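Local coordinates for protein chitinase (PDB 5GZT) that probably hydrolyses internal beta-1,4 linkages between N-acetylglucosamine units in chitin and chitodextrins, as an endochitinase with two family 18 glycosyl hydrolase regions, at residues 649-663 with 747-761. Numbering follows the deposited sequence.
Sequences PLSVGTSVYAGTVTM and NMTDSAPASVTIMPK
Met663 can be followed from CB to its tip over the end of strand 754-759. Its N donates a nearly straight bond (176°) to Met759 O; CB then lies 3.5 Å from that same Met759 O. CG, set opposite the carbonyl carbon (chi1 -62°), meets the oxygen closely and also Ile758 CG2, 4.1 Å away. Met663 SD reaches Ile758 CG2 at 4.2 Å; bends at chi2 and chi3 turn CE away from 747-761, and the side chain also touches Leu669. An unbranched methionine can fold over the backbone oxygen in this way. On the face opposite Ile758 and Val661, Thr660 CG2 packs on Met759 CG at 3.5 Å, leaving the Thr660 hydroxyl to bond Lys1104 O; threonine's two unlike branches serve both needs. Val661 N and O tie Thr757 O and Met759 N. At Tyr657 and Ala658, which together face Ile675 in a classic beta bulge, the first chain leaves the second for strand 668-678. A water joins Thr654 OG1 to Ala752 O. The chains meet again where Val652 N binds Thr749 O and the small hydroxyls Ser651 OG and Thr749 OG1 pair at 2.9 Å. Edge strand 660-662 parallel to C-terminal strand 754-759, itself antiparallel to 732-738, is characteristic of an immunoglobulin-like beta-sandwich, here bonded to the second family 18 region through Thr660 and Thr757.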
# COMPACT_ATOMS: atom_id res chain seq x y z
N PRO B 649 -3.59 20.26 9.35
CA PRO B 649 -3.14 20.29 7.97
C PRO B 649 -1.59 20.23 7.88
O PRO B 649 -0.87 20.63 8.84
CB PRO B 649 -3.72 21.59 7.41
CG PRO B 649 -4.62 22.13 8.48
CD PRO B 649 -4.12 21.57 9.77
N LEU B 650 -1.13 19.66 6.76
CA LEU B 650 0.27 19.56 6.48
C LEU B 650 0.80 20.97 6.20
O LEU B 650 0.17 21.77 5.55
CB LEU B 650 0.48 18.62 5.29
CG LEU B 650 0.02 17.18 5.49
CD1 LEU B 650 -0.03 16.34 4.19
CD2 LEU B 650 0.94 16.53 6.50
N SER B 651 1.95 21.28 6.79
CA SER B 651 2.76 22.42 6.48
C SER B 651 3.63 22.26 5.22
O SER B 651 4.19 21.25 4.99
CB SER B 651 3.76 22.65 7.66
OG SER B 651 3.08 23.46 8.57
N VAL B 652 3.79 23.31 4.45
CA VAL B 652 4.81 23.32 3.42
C VAL B 652 6.16 23.17 4.19
O VAL B 652 6.30 23.71 5.28
CB VAL B 652 4.76 24.62 2.64
CG1 VAL B 652 5.93 24.71 1.63
CG2 VAL B 652 3.45 24.80 1.84
N GLY B 653 7.07 22.39 3.63
CA GLY B 653 8.41 22.08 4.15
C GLY B 653 9.43 22.53 3.06
O GLY B 653 9.18 22.42 1.81
N THR B 654 10.54 23.10 3.53
CA THR B 654 11.69 23.40 2.70
C THR B 654 13.02 22.77 3.05
O THR B 654 13.19 22.28 4.16
CB THR B 654 11.89 24.92 2.69
OG1 THR B 654 12.26 25.38 4.00
CG2 THR B 654 10.68 25.62 2.21
N SER B 655 13.94 22.74 2.05
CA SER B 655 15.32 22.39 2.23
C SER B 655 16.12 23.49 1.55
O SER B 655 15.57 24.44 1.03
CB SER B 655 15.67 20.95 1.75
OG SER B 655 15.56 20.89 0.34
N VAL B 656 17.45 23.45 1.62
CA VAL B 656 18.21 24.45 0.96
C VAL B 656 19.14 23.79 -0.09
O VAL B 656 19.75 22.76 0.14
CB VAL B 656 19.10 25.15 2.01
CG1 VAL B 656 20.04 26.16 1.30
CG2 VAL B 656 18.24 25.87 3.02
N TYR B 657 19.29 24.42 -1.24
CA TYR B 657 20.18 23.91 -2.25
C TYR B 657 21.32 24.92 -2.44
O TYR B 657 22.47 24.53 -2.62
CB TYR B 657 19.39 23.82 -3.57
CG TYR B 657 20.24 23.36 -4.73
CD1 TYR B 657 20.50 22.02 -4.94
CD2 TYR B 657 20.70 24.26 -5.60
CE1 TYR B 657 21.30 21.59 -6.01
CE2 TYR B 657 21.52 23.90 -6.62
CZ TYR B 657 21.80 22.58 -6.83
OH TYR B 657 22.57 22.37 -7.96
N ALA B 658 21.00 26.20 -2.41
CA ALA B 658 21.97 27.29 -2.46
C ALA B 658 21.64 28.29 -1.34
O ALA B 658 20.66 29.00 -1.41
CB ALA B 658 21.96 28.01 -3.80
N GLY B 659 22.43 28.28 -0.29
CA GLY B 659 22.09 29.07 0.90
C GLY B 659 23.08 30.14 1.32
O GLY B 659 22.89 30.77 2.43
N THR B 660 23.99 30.49 0.40
CA THR B 660 24.99 31.53 0.70
C THR B 660 25.14 32.56 -0.42
O THR B 660 25.19 32.22 -1.60
CB THR B 660 26.36 30.92 0.87
OG1 THR B 660 26.39 30.02 1.96
CG2 THR B 660 27.37 32.02 1.17
N VAL B 661 25.09 33.82 -0.05
CA VAL B 661 25.53 34.92 -0.86
C VAL B 661 26.58 35.66 -0.02
O VAL B 661 26.30 35.97 1.17
CB VAL B 661 24.42 35.85 -1.25
CG1 VAL B 661 24.98 37.04 -2.02
CG2 VAL B 661 23.37 35.11 -2.10
N THR B 662 27.78 35.83 -0.57
CA THR B 662 28.92 36.37 0.19
C THR B 662 29.26 37.83 -0.24
O THR B 662 29.42 38.12 -1.45
CB THR B 662 30.12 35.52 -0.05
OG1 THR B 662 29.83 34.18 0.29
CG2 THR B 662 31.31 36.02 0.83
N MET B 663 29.40 38.70 0.76
CA MET B 663 29.78 40.09 0.58
C MET B 663 31.11 40.13 -0.16
O MET B 663 31.98 39.31 0.08
CB MET B 663 29.91 40.83 1.92
CG MET B 663 28.60 40.91 2.76
SD MET B 663 27.50 42.08 2.03
CE MET B 663 28.39 43.64 2.07
N ASN B 747 -4.94 22.53 1.08
CA ASN B 747 -5.14 23.18 2.43
C ASN B 747 -3.88 23.14 3.30
O ASN B 747 -3.95 22.92 4.49
CB ASN B 747 -6.33 22.52 3.19
CG ASN B 747 -7.66 22.67 2.45
OD1 ASN B 747 -8.24 23.77 2.34
ND2 ASN B 747 -8.15 21.54 1.93
N MET B 748 -2.73 23.39 2.69
CA MET B 748 -1.49 23.45 3.46
C MET B 748 -1.32 24.76 4.20
O MET B 748 -2.00 25.74 3.94
CB MET B 748 -0.36 23.23 2.54
CG MET B 748 -0.51 21.91 1.83
SD MET B 748 0.91 21.31 0.88
CE MET B 748 2.08 20.85 2.21
N THR B 749 -0.45 24.78 5.20
CA THR B 749 -0.14 25.99 5.91
C THR B 749 1.29 26.44 5.58
O THR B 749 2.06 25.70 5.03
CB THR B 749 -0.27 25.77 7.39
OG1 THR B 749 0.52 24.64 7.75
CG2 THR B 749 -1.76 25.51 7.75
N ASP B 750 1.58 27.69 5.89
CA ASP B 750 2.90 28.31 5.59
C ASP B 750 4.05 27.47 6.07
O ASP B 750 3.95 26.79 7.05
CB ASP B 750 2.99 29.67 6.27
CG ASP B 750 1.99 30.67 5.75
OD1 ASP B 750 1.25 30.40 4.80
OD2 ASP B 750 1.96 31.74 6.31
N SER B 751 5.15 27.46 5.37
CA SER B 751 6.33 26.75 5.86
C SER B 751 6.88 27.53 7.07
O SER B 751 6.58 28.69 7.27
CB SER B 751 7.49 26.72 4.79
OG SER B 751 8.06 28.05 4.67
N ALA B 752 7.71 26.87 7.85
CA ALA B 752 8.48 27.54 8.86
C ALA B 752 9.46 28.42 8.13
O ALA B 752 9.73 28.18 6.91
CB ALA B 752 9.23 26.50 9.73
N PRO B 753 9.96 29.46 8.80
CA PRO B 753 10.91 30.38 8.18
C PRO B 753 12.26 29.70 7.96
O PRO B 753 12.99 29.37 8.87
CB PRO B 753 10.98 31.54 9.12
CG PRO B 753 10.03 31.28 10.21
CD PRO B 753 9.69 29.85 10.22
N ALA B 754 12.58 29.50 6.71
CA ALA B 754 13.82 28.80 6.36
C ALA B 754 14.98 29.76 6.44
O ALA B 754 14.92 30.79 5.84
CB ALA B 754 13.73 28.34 4.93
N SER B 755 16.05 29.35 7.09
CA SER B 755 17.26 30.13 7.20
C SER B 755 18.30 29.89 6.06
O SER B 755 18.69 28.76 5.78
CB SER B 755 17.94 29.67 8.50
OG SER B 755 19.16 30.41 8.73
N VAL B 756 18.72 30.97 5.42
CA VAL B 756 19.87 31.01 4.53
C VAL B 756 20.71 32.27 4.99
O VAL B 756 20.32 32.95 6.00
CB VAL B 756 19.47 31.11 3.07
CG1 VAL B 756 18.77 29.78 2.69
CG2 VAL B 756 18.51 32.22 2.87
N THR B 757 21.84 32.50 4.33
CA THR B 757 22.90 33.34 4.84
C THR B 757 23.51 34.28 3.82
O THR B 757 23.92 33.85 2.74
CB THR B 757 23.93 32.46 5.42
OG1 THR B 757 23.31 31.59 6.37
CG2 THR B 757 25.00 33.20 6.05
N ILE B 758 23.60 35.56 4.22
CA ILE B 758 24.58 36.49 3.69
C ILE B 758 25.85 36.42 4.50
O ILE B 758 25.82 36.84 5.66
CB ILE B 758 24.03 37.87 3.62
CG1 ILE B 758 22.90 37.91 2.61
CG2 ILE B 758 25.09 38.88 3.17
CD1 ILE B 758 22.10 39.23 2.60
N MET B 759 26.95 35.93 3.89
CA MET B 759 28.23 35.77 4.56
C MET B 759 29.05 37.04 4.45
O MET B 759 29.04 37.76 3.41
CB MET B 759 29.02 34.61 4.00
CG MET B 759 28.37 33.27 4.30
SD MET B 759 28.70 32.72 6.05
CE MET B 759 30.41 32.87 6.15
N PRO B 760 29.68 37.44 5.55
CA PRO B 760 30.63 38.61 5.46
C PRO B 760 31.89 38.24 4.62
O PRO B 760 32.12 37.08 4.29
CB PRO B 760 31.02 38.83 6.93
CG PRO B 760 31.03 37.45 7.49
CD PRO B 760 29.86 36.70 6.81
N LYS B 761 32.68 39.24 4.23
CA LYS B 761 33.58 39.15 3.14
C LYS B 761 34.69 38.14 3.34
O LYS B 761 35.19 37.65 2.35
CB LYS B 761 34.17 40.50 2.82
CG LYS B 761 35.09 41.06 3.92
CD LYS B 761 35.87 42.26 3.39
CE LYS B 761 36.85 42.79 4.43
NZ LYS B 761 37.44 44.06 3.97
O HOH W 1 7.84 24.01 7.49
O HOH W 2 11.36 26.15 6.40
O HOH W 3 34.38 38.24 -0.28